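Local coordinates for periplasmic cell division protein (SufI) (Aquifex aeolicus, PDB 6SYY) that is a multicopper oxidase that binds four copper ions and probably oxidises its substrates while reducing dioxygen, as laccases do, at residues A[63-72]-A[81-91]; A[96-104]-A[144-152]. All blocks are in the same frame, centred on the assembly; numbering follows the deposited sequence.

In the fold
Both contacts belong to the N-terminal cupredoxin domain of the multicopper oxidase. From the N terminus, strand 63-72 runs out and strand 80-86 returns beside it, so contact 1 closes a hairpin across only a few residues. The chain then passes through strand 94-98 and a tight turn into strand 102-110, and contact 2 forms once residues 144-152 come back to this turn, closing a much longer loop that includes the copper ligands His118 and His120. The two contacts follow in series and neither nests in the other. Strands 63-72 and 102-110 are parallel neighbours, and Val63 probably hydrogen-bonds Ser104 where the two contacts touch, while strand 94-98 carries contact 2 into the second sheet of the domain.

Contact 1: residues A[63-72]-A[81-91]; sequences VSITAKWTTL and DMLVYEIDNEY
Strands 63-72 and 81-86 run antiparallel at 164°, their axes 4.4 Å apart, and paired backbone bonds at Thr66-Glu86, Lys68-Val84 and Thr70-Met82 make them a beta hairpin of the cupredoxin domain. On the face bearing Trp69 and Leu83, the leucine CD2 sits over the indole in a CH-pi contact, 3.6 Å from the centroid of the five-membered ring and 12° off its normal. Were Trp69 an alanine, Leu83 CD2 would be likely to lose the ring it packs on and Ser111 O the weak bond from the indole NE1. Further along this face, Ala67 CB and Ile65 CG2 pack against the ring of Tyr85, whose side chain is about 5 Å from that of the copper ligand His159. Ile65 and Ile87 lie alongside each other, with CG2 of Ile65 3.6 Å from CG1 of Ile87. On the other face, with CG set between backbone N and carbonyl carbon (chi1 70°) and the chain extended beyond, Lys68 runs alongside Val84, whose CG2 also lies over the Tyr91 ring. Lys68 NZ makes a salt bridge to Glu86 OE1 at 3.0 Å, on the syn side but tilted out of the carboxylate plane, and hydrogen-bonds Tyr91 OH at 2.9 Å.

Contact 2: residues A[96-104]-A[144-152]; sequences FLRKGQTFS and YPDFTIIDR
Ile149 packs into the buried side of the contact, its CD1 lying 3.7 Å from Phe103 CB and 3.9 Å from Leu97 CD1. Beside it the rings of Phe103 and Phe147 meet obliquely, planes at 58°, with CD1 of Phe103 3.3 Å from CE1 of Phe147. Phe147 holds CG between its backbone N and carbonyl carbon (chi1 65°), which brings one face of its ring against Phe103 CB. Beside this core the backbones are joined: Ile149 N bonds Gln101 O at 2.9 Å, and Phe103 N bonds Phe147 O. In this cupredoxin domain a type II beta turn from Arg98 to Gln101 carries the chain from strand 94-98 of one sheet to strand 102-110 of the other. Gly100, whose positive phi suits a glycine, gives its N-H to Ile149 O at 2.8 Å, and the Gln101 side chain braces the turn by accepting the Arg98 N-H on OE1. At the turn, the exposed Lys99 lays its extended chain over Asp151 O, which this contact buries without a polar partner. The face with Thr102 and Thr148 is looser, and there the two OG1 atoms share a water. Asp146 OD1 receives a weak bond from Ser104 OG at 2.9 Å and a salt bridge from Arg62.

Contact 1: residues A[63-72]-A[81-91]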
loop_
_atom_site.group_PDB
_atom_site.type_symbol
_atom_site.label_atom_id
_atom_site.label_comp_id
_atom_site.label_asym_id
_atom_site.label_seq_id
_atom_site.Cartn_x
_atom_site.Cartn_y
_atom_site.Cartn_z
ATOM N N VAL A 63 -9.137 -12.790 -16.705
ATOM C CA VAL A 63 -8.977 -11.374 -17.009
ATOM C C VAL A 63 -7.516 -11.111 -17.342
ATOM O O VAL A 63 -6.626 -11.450 -16.553
ATOM C CB VAL A 63 -9.413 -10.488 -15.828
ATOM C CG1 VAL A 63 -9.118 -9.024 -16.126
ATOM C CG2 VAL A 63 -10.877 -10.708 -15.512
ATOM N N SER A 64 -7.271 -10.496 -18.496
ATOM C CA SER A 64 -5.923 -10.109 -18.892
ATOM C C SER A 64 -5.582 -8.752 -18.291
ATOM O O SER A 64 -6.357 -7.797 -18.405
ATOM C CB SER A 64 -5.791 -10.065 -20.416
ATOM O OG SER A 64 -5.945 -11.357 -20.979
ATOM N N ILE A 65 -4.429 -8.677 -17.638
ATOM C CA ILE A 65 -3.892 -7.430 -17.116
ATOM C C ILE A 65 -2.571 -7.197 -17.830
ATOM O O ILE A 65 -1.589 -7.908 -17.579
ATOM C CB ILE A 65 -3.706 -7.472 -15.595
ATOM C CG1 ILE A 65 -5.015 -7.885 -14.923
ATOM C CG2 ILE A 65 -3.240 -6.121 -15.081
ATOM C CD1 ILE A 65 -4.877 -8.175 -13.463
ATOM N N THR A 66 -2.542 -6.216 -18.725
ATOM C CA THR A 66 -1.394 -5.986 -19.591
ATOM C C THR A 66 -0.644 -4.745 -19.134
ATOM O O THR A 66 -1.226 -3.659 -19.053
ATOM C CB THR A 66 -1.827 -5.834 -21.046
ATOM O OG1 THR A 66 -2.629 -6.958 -21.423
ATOM C CG2 THR A 66 -0.605 -5.758 -21.949
ATOM N N ALA A 67 0.644 -4.906 -18.839
ATOM C CA ALA A 67 1.527 -3.773 -18.606
ATOM C C ALA A 67 2.119 -3.338 -19.938
ATOM O O ALA A 67 2.603 -4.172 -20.706
ATOM C CB ALA A 67 2.637 -4.132 -17.621
ATOM N N LYS A 68 2.069 -2.039 -20.218
ATOM C CA LYS A 68 2.516 -1.557 -21.513
ATOM C C LYS A 68 2.993 -0.118 -21.395
ATOM O O LYS A 68 2.624 0.612 -20.468
ATOM C CB LYS A 68 1.400 -1.659 -22.564
ATOM C CG LYS A 68 0.251 -0.685 -22.349
ATOM C CD LYS A 68 -0.644 -0.621 -23.578
ATOM C CE LYS A 68 -1.600 0.551 -23.487
ATOM N NZ LYS A 68 -2.501 0.652 -24.668
ATOM N N TRP A 69 3.826 0.278 -22.353
ATOM C CA TRP A 69 4.230 1.668 -22.491
ATOM C C TRP A 69 3.161 2.464 -23.224
ATOM O O TRP A 69 2.524 1.967 -24.157
ATOM C CB TRP A 69 5.551 1.772 -23.246
ATOM C CG TRP A 69 6.719 1.430 -22.411
ATOM C CD1 TRP A 69 7.478 0.301 -22.484
ATOM C CD2 TRP A 69 7.268 2.221 -21.352
ATOM N NE1 TRP A 69 8.474 0.345 -21.539
ATOM C CE2 TRP A 69 8.364 1.512 -20.829
ATOM C CE3 TRP A 69 6.937 3.462 -20.797
ATOM C CZ2 TRP A 69 9.136 2.004 -19.777
ATOM C CZ3 TRP A 69 7.701 3.949 -19.754
ATOM C CH2 TRP A 69 8.790 3.221 -19.254
ATOM N N THR A 70 2.972 3.706 -22.790
ATOM C CA THR A 70 2.042 4.641 -23.409
ATOM C C THR A 70 2.476 6.048 -23.011
ATOM O O THR A 70 3.543 6.237 -22.416
ATOM C CB THR A 70 0.594 4.338 -23.000
ATOM O OG1 THR A 70 -0.305 5.103 -23.807
ATOM C CG2 THR A 70 0.362 4.676 -21.529
ATOM N N THR A 71 1.654 7.039 -23.346
ATOM C CA THR A 71 1.895 8.423 -22.958
ATOM C C THR A 71 0.662 8.960 -22.251
ATOM O O THR A 71 -0.445 8.892 -22.795
ATOM C CB THR A 71 2.217 9.301 -24.166
ATOM O OG1 THR A 71 1.143 9.215 -25.110
ATOM C CG2 THR A 71 3.505 8.845 -24.824
ATOM N N LEU A 72 0.857 9.494 -21.049
ATOM C CA LEU A 72 -0.217 10.080 -20.260
ATOM C C LEU A 72 -0.027 11.585 -20.154
ATOM O O LEU A 72 1.099 12.084 -20.093
ATOM C CB LEU A 72 -0.270 9.471 -18.856
ATOM C CG LEU A 72 -0.561 7.974 -18.781
ATOM C CD1 LEU A 72 -0.589 7.509 -17.331
ATOM C CD2 LEU A 72 -1.873 7.654 -19.488
ATOM N N ASP A 81 5.865 9.755 -20.937
ATOM C CA ASP A 81 6.024 8.333 -21.196
ATOM C C ASP A 81 5.904 7.576 -19.882
ATOM O O ASP A 81 6.685 7.809 -18.954
ATOM C CB ASP A 81 7.373 8.057 -21.859
ATOM C CG ASP A 81 7.447 8.586 -23.283
ATOM O OD1 ASP A 81 6.461 9.191 -23.752
ATOM O OD2 ASP A 81 8.495 8.394 -23.937
ATOM N N MET A 82 4.921 6.682 -19.795
ATOM C CA MET A 82 4.663 5.961 -18.558
ATOM C C MET A 82 4.207 4.540 -18.863
ATOM O O MET A 82 3.779 4.218 -19.976
ATOM C CB MET A 82 3.606 6.669 -17.703
ATOM C CG MET A 82 4.069 7.979 -17.101
ATOM S SD MET A 82 2.840 8.662 -15.984
ATOM C CE MET A 82 2.848 7.424 -14.693
ATOM N N LEU A 83 4.305 3.694 -17.840
ATOM C CA LEU A 83 3.756 2.349 -17.873
ATOM C C LEU A 83 2.366 2.349 -17.247
ATOM O O LEU A 83 2.099 3.089 -16.297
ATOM C CB LEU A 83 4.669 1.378 -17.119
ATOM C CG LEU A 83 6.023 1.006 -17.738
ATOM C CD1 LEU A 83 6.960 0.420 -16.687
ATOM C CD2 LEU A 83 5.834 0.021 -18.876
ATOM N N VAL A 84 1.473 1.526 -17.792
ATOM C CA VAL A 84 0.136 1.372 -17.234
ATOM C C VAL A 84 -0.231 -0.101 -17.249
ATOM O O VAL A 84 0.223 -0.869 -18.101
ATOM C CB VAL A 84 -0.939 2.189 -17.996
ATOM C CG1 VAL A 84 -0.674 3.675 -17.877
ATOM C CG2 VAL A 84 -1.009 1.769 -19.457
ATOM N N TYR A 85 -1.044 -0.494 -16.278
ATOM C CA TYR A 85 -1.756 -1.762 -16.332
ATOM C C TYR A 85 -3.053 -1.529 -17.095
ATOM O O TYR A 85 -3.860 -0.677 -16.702
ATOM C CB TYR A 85 -2.042 -2.290 -14.926
ATOM C CG TYR A 85 -0.849 -2.886 -14.205
ATOM C CD1 TYR A 85 -0.065 -3.866 -14.802
ATOM C CD2 TYR A 85 -0.515 -2.475 -12.919
ATOM C CE1 TYR A 85 1.025 -4.419 -14.136
ATOM C CE2 TYR A 85 0.568 -3.019 -12.246
ATOM C CZ TYR A 85 1.336 -3.989 -12.858
ATOM O OH TYR A 85 2.412 -4.528 -12.189
ATOM N N GLU A 86 -3.243 -2.253 -18.196
ATOM C CA GLU A 86 -4.465 -2.150 -18.985
ATOM C C GLU A 86 -5.380 -3.317 -18.642
ATOM O O GLU A 86 -4.996 -4.482 -18.791
ATOM C CB GLU A 86 -4.184 -2.118 -20.488
ATOM C CG GLU A 86 -5.470 -2.014 -21.310
ATOM C CD GLU A 86 -5.252 -1.498 -22.720
ATOM O OE1 GLU A 86 -4.084 -1.350 -23.134
ATOM O OE2 GLU A 86 -6.257 -1.239 -23.416
ATOM N N ILE A 87 -6.584 -2.995 -18.178
ATOM C CA ILE A 87 -7.609 -3.973 -17.844
ATOM C C ILE A 87 -8.904 -3.478 -18.464
ATOM O O ILE A 87 -9.443 -2.451 -18.036
ATOM C CB ILE A 87 -7.773 -4.149 -16.330
ATOM C CG1 ILE A 87 -6.441 -4.525 -15.683
ATOM C CG2 ILE A 87 -8.825 -5.199 -16.039
ATOM C CD1 ILE A 87 -6.454 -4.424 -14.176
ATOM N N ASP A 88 -9.399 -4.194 -19.476
ATOM C CA ASP A 88 -10.690 -3.882 -20.092
ATOM C C ASP A 88 -10.714 -2.442 -20.607
ATOM O O ASP A 88 -11.656 -1.686 -20.364
ATOM C CB ASP A 88 -11.833 -4.139 -19.105
ATOM C CG ASP A 88 -13.184 -4.258 -19.782
ATOM O OD1 ASP A 88 -13.353 -5.177 -20.612
ATOM O OD2 ASP A 88 -14.081 -3.445 -19.468
ATOM N N ASN A 89 -9.640 -2.061 -21.306
ATOM C CA ASN A 89 -9.506 -0.729 -21.902
ATOM C C ASN A 89 -9.577 0.379 -20.852
ATOM O O ASN A 89 -10.109 1.464 -21.101
ATOM C CB ASN A 89 -10.547 -0.507 -23.002
ATOM C CG ASN A 89 -9.938 -0.551 -24.383
ATOM O OD1 ASN A 89 -9.505 -1.606 -24.848
ATOM N ND2 ASN A 89 -9.890 0.599 -25.047
ATOM N N GLU A 90 -9.032 0.102 -19.671
ATOM C CA GLU A 90 -8.877 1.083 -18.608
ATOM C C GLU A 90 -7.444 1.035 -18.108
ATOM O O GLU A 90 -6.855 -0.043 -18.000
ATOM C CB GLU A 90 -9.836 0.817 -17.441
ATOM C CG GLU A 90 -11.290 1.132 -17.733
ATOM C CD GLU A 90 -12.203 0.730 -16.590
ATOM O OE1 GLU A 90 -12.696 -0.419 -16.591
ATOM O OE2 GLU A 90 -12.416 1.559 -15.685
ATOM N N TYR A 91 -6.885 2.200 -17.799
ATOM C CA TYR A 91 -5.522 2.287 -17.292
ATOM C C TYR A 91 -5.544 2.346 -15.768
ATOM O O TYR A 91 -6.222 3.201 -15.187
ATOM C CB TYR A 91 -4.798 3.508 -17.864
ATOM C CG TYR A 91 -4.430 3.393 -19.333
ATOM C CD1 TYR A 91 -4.513 2.179 -20.006
ATOM C CD2 TYR A 91 -3.986 4.502 -20.041
ATOM C CE1 TYR A 91 -4.171 2.080 -21.348
ATOM C CE2 TYR A 91 -3.644 4.413 -21.377
ATOM C CZ TYR A 91 -3.737 3.203 -22.027
ATOM O OH TYR A 91 -3.394 3.125 -23.362
HETATM O O HOH W 1 -5.249 -6.450 -20.882
HETATM O O HOH W 2 -8.467 -7.079 -20.031
#

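Contact 2: residues A[96-104]-A[144-152]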
loop_
_atom_site.group_PDB
_atom_site.type_symbol
_atom_site.label_atom_id
_atom_site.label_comp_id
_atom_site.label_asym_id
_atom_site.label_seq_id
_atom_site.Cartn_x
_atom_site.Cartn_y
_atom_site.Cartn_z
ATOM N N PHE A 96 -12.268 -4.049 -8.188
ATOM C CA PHE A 96 -13.194 -4.424 -7.133
ATOM C C PHE A 96 -13.286 -5.940 -7.043
ATOM O O PHE A 96 -13.354 -6.633 -8.063
ATOM C CB PHE A 96 -14.580 -3.817 -7.372
ATOM C CG PHE A 96 -14.733 -2.428 -6.816
ATOM C CD1 PHE A 96 -14.303 -1.326 -7.538
ATOM C CD2 PHE A 96 -15.309 -2.225 -5.571
ATOM C CE1 PHE A 96 -14.438 -0.045 -7.028
ATOM C CE2 PHE A 96 -15.448 -0.948 -5.057
ATOM C CZ PHE A 96 -15.009 0.144 -5.783
ATOM N N LEU A 97 -13.270 -6.449 -5.812
ATOM C CA LEU A 97 -13.412 -7.870 -5.540
ATOM C C LEU A 97 -14.432 -8.068 -4.432
ATOM O O LEU A 97 -14.615 -7.204 -3.570
ATOM C CB LEU A 97 -12.084 -8.507 -5.118
ATOM C CG LEU A 97 -10.971 -8.588 -6.156
ATOM C CD1 LEU A 97 -9.692 -9.063 -5.497
ATOM C CD2 LEU A 97 -11.375 -9.531 -7.273
ATOM N N ARG A 98 -15.093 -9.218 -4.460
ATOM C CA ARG A 98 -15.982 -9.631 -3.387
ATOM C C ARG A 98 -15.324 -10.777 -2.634
ATOM O O ARG A 98 -14.784 -11.699 -3.255
ATOM C CB ARG A 98 -17.344 -10.061 -3.930
ATOM C CG ARG A 98 -18.348 -10.364 -2.849
ATOM C CD ARG A 98 -18.842 -9.080 -2.230
ATOM N NE ARG A 98 -19.587 -9.314 -1.000
ATOM C CZ ARG A 98 -20.276 -8.372 -0.368
ATOM N NH1 ARG A 98 -20.319 -7.141 -0.861
ATOM N NH2 ARG A 98 -20.927 -8.660 0.751
ATOM N N LYS A 99 -15.350 -10.713 -1.306
ATOM C CA LYS A 99 -14.722 -11.763 -0.518
ATOM C C LYS A 99 -15.415 -13.090 -0.783
ATOM O O LYS A 99 -16.646 -13.180 -0.755
ATOM C CB LYS A 99 -14.772 -11.431 0.973
ATOM C CG LYS A 99 -14.041 -12.435 1.843
ATOM C CD LYS A 99 -14.190 -12.095 3.310
ATOM C CE LYS A 99 -13.480 -13.116 4.180
ATOM N NZ LYS A 99 -13.669 -12.829 5.628
ATOM N N GLY A 100 -14.617 -14.118 -1.053
ATOM C CA GLY A 100 -15.129 -15.431 -1.358
ATOM C C GLY A 100 -15.148 -15.772 -2.831
ATOM O O GLY A 100 -15.348 -16.943 -3.172
ATOM N N GLN A 101 -14.938 -14.795 -3.707
ATOM C CA GLN A 101 -14.948 -15.057 -5.137
ATOM C C GLN A 101 -13.633 -15.691 -5.589
ATOM O O GLN A 101 -12.610 -15.646 -4.897
ATOM C CB GLN A 101 -15.188 -13.767 -5.921
ATOM C CG GLN A 101 -13.940 -12.928 -6.112
ATOM C CD GLN A 101 -14.144 -11.793 -7.084
ATOM O OE1 GLN A 101 -14.678 -10.744 -6.726
ATOM N NE2 GLN A 101 -13.722 -11.996 -8.327
ATOM N N THR A 102 -13.671 -16.289 -6.777
ATOM C CA THR A 102 -12.469 -16.806 -7.415
ATOM C C THR A 102 -11.815 -15.698 -8.229
ATOM O O THR A 102 -12.497 -14.888 -8.863
ATOM C CB THR A 102 -12.792 -18.008 -8.305
ATOM O OG1 THR A 102 -13.301 -19.077 -7.498
ATOM C CG2 THR A 102 -11.546 -18.490 -9.034
ATOM N N PHE A 103 -10.486 -15.658 -8.180
ATOM C CA PHE A 103 -9.666 -14.634 -8.820
ATOM C C PHE A 103 -8.818 -15.320 -9.889
ATOM O O PHE A 103 -7.879 -16.053 -9.560
ATOM C CB PHE A 103 -8.808 -13.933 -7.765
ATOM C CG PHE A 103 -7.972 -12.795 -8.289
ATOM C CD1 PHE A 103 -6.623 -12.972 -8.552
ATOM C CD2 PHE A 103 -8.527 -11.543 -8.485
ATOM C CE1 PHE A 103 -5.844 -11.927 -9.017
ATOM C CE2 PHE A 103 -7.753 -10.494 -8.956
ATOM C CZ PHE A 103 -6.410 -10.687 -9.222
ATOM N N SER A 104 -9.153 -15.096 -11.161
ATOM C CA SER A 104 -8.510 -15.758 -12.301
ATOM C C SER A 104 -7.829 -14.700 -13.169
ATOM O O SER A 104 -8.450 -14.148 -14.079
ATOM C CB SER A 104 -9.536 -16.550 -13.115
ATOM O OG SER A 104 -10.299 -17.408 -12.291
ATOM N N TYR A 144 -1.778 -16.645 -13.370
ATOM C CA TYR A 144 -1.905 -16.923 -11.950
ATOM C C TYR A 144 -2.911 -18.045 -11.745
ATOM O O TYR A 144 -4.065 -17.910 -12.170
ATOM C CB TYR A 144 -2.356 -15.676 -11.199
ATOM C CG TYR A 144 -1.362 -14.546 -11.218
ATOM C CD1 TYR A 144 -1.284 -13.679 -12.300
ATOM C CD2 TYR A 144 -0.507 -14.338 -10.145
ATOM C CE1 TYR A 144 -0.377 -12.642 -12.316
ATOM C CE2 TYR A 144 0.401 -13.305 -10.150
ATOM C CZ TYR A 144 0.463 -12.458 -11.236
ATOM O OH TYR A 144 1.375 -11.429 -11.233
ATOM N N PRO A 145 -2.529 -19.157 -11.122
ATOM C CA PRO A 145 -3.517 -20.187 -10.783
ATOM C C PRO A 145 -4.677 -19.592 -9.997
ATOM O O PRO A 145 -4.497 -18.688 -9.177
ATOM C CB PRO A 145 -2.713 -21.185 -9.941
ATOM C CG PRO A 145 -1.298 -20.993 -10.376
ATOM C CD PRO A 145 -1.162 -19.539 -10.722
ATOM N N ASP A 146 -5.881 -20.095 -10.274
ATOM C CA ASP A 146 -7.069 -19.651 -9.558
ATOM C C ASP A 146 -6.855 -19.736 -8.054
ATOM O O ASP A 146 -6.200 -20.654 -7.554
ATOM C CB ASP A 146 -8.279 -20.506 -9.949
ATOM C CG ASP A 146 -8.791 -20.207 -11.345
ATOM O OD1 ASP A 146 -8.207 -19.335 -12.023
ATOM O OD2 ASP A 146 -9.787 -20.846 -11.760
ATOM N N PHE A 147 -7.404 -18.764 -7.330
ATOM C CA PHE A 147 -7.483 -18.876 -5.882
ATOM C C PHE A 147 -8.678 -18.071 -5.394
ATOM O O PHE A 147 -9.247 -17.257 -6.125
ATOM C CB PHE A 147 -6.184 -18.427 -5.197
ATOM C CG PHE A 147 -5.865 -16.970 -5.373
ATOM C CD1 PHE A 147 -5.278 -16.511 -6.541
ATOM C CD2 PHE A 147 -6.128 -16.063 -4.357
ATOM C CE1 PHE A 147 -4.971 -15.173 -6.701
ATOM C CE2 PHE A 147 -5.827 -14.719 -4.509
ATOM C CZ PHE A 147 -5.249 -14.273 -5.686
ATOM N N THR A 148 -9.064 -18.331 -4.149
ATOM C CA THR A 148 -10.207 -17.674 -3.534
ATOM C C THR A 148 -9.748 -16.454 -2.743
ATOM O O THR A 148 -8.775 -16.523 -1.986
ATOM C CB THR A 148 -10.946 -18.649 -2.615
ATOM O OG1 THR A 148 -11.330 -19.813 -3.357
ATOM C CG2 THR A 148 -12.189 -17.997 -2.028
ATOM N N ILE A 149 -10.451 -15.339 -2.922
ATOM C CA ILE A 149 -10.208 -14.143 -2.121
ATOM C C ILE A 149 -10.718 -14.410 -0.707
ATOM O O ILE A 149 -11.922 -14.577 -0.498
ATOM C CB ILE A 149 -10.887 -12.913 -2.728
ATOM C CG1 ILE A 149 -10.389 -12.684 -4.160
ATOM C CG2 ILE A 149 -10.646 -11.692 -1.853
ATOM C CD1 ILE A 149 -8.881 -12.630 -4.274
ATOM N N ILE A 150 -9.807 -14.453 0.267
ATOM C CA ILE A 150 -10.152 -14.757 1.650
ATOM C C ILE A 150 -9.818 -13.609 2.592
ATOM O O ILE A 150 -9.893 -13.770 3.809
ATOM C CB ILE A 150 -9.476 -16.060 2.123
ATOM C CG1 ILE A 150 -7.954 -15.914 2.085
ATOM C CG2 ILE A 150 -9.924 -17.230 1.262
ATOM C CD1 ILE A 150 -7.209 -17.154 2.532
ATOM N N ASP A 151 -9.462 -12.449 2.055
ATOM C CA ASP A 151 -9.112 -11.295 2.865
ATOM C C ASP A 151 -10.352 -10.488 3.248
ATOM O O ASP A 151 -11.397 -10.556 2.597
ATOM C CB ASP A 151 -8.117 -10.413 2.115
ATOM C CG ASP A 151 -6.715 -10.984 2.133
ATOM O OD1 ASP A 151 -6.073 -10.940 3.204
ATOM O OD2 ASP A 151 -6.270 -11.504 1.087
ATOM N N ARG A 152 -10.219 -9.723 4.327
ATOM C CA ARG A 152 -11.291 -8.850 4.779
ATOM C C ARG A 152 -11.422 -7.651 3.853
ATOM O O ARG A 152 -10.458 -7.236 3.202
ATOM C CB ARG A 152 -11.021 -8.368 6.202
ATOM C CG ARG A 152 -10.566 -9.468 7.129
ATOM C CD ARG A 152 -10.083 -8.918 8.455
ATOM N NE ARG A 152 -11.160 -8.327 9.241
ATOM C CZ ARG A 152 -11.162 -7.073 9.678
ATOM N NH1 ARG A 152 -10.144 -6.266 9.411
ATOM N NH2 ARG A 152 -12.179 -6.625 10.395
HETATM O O HOH W 3 -10.810 -20.457 -6.363
HETATM O O HOH W 4 -5.498 -15.893 -10.629
#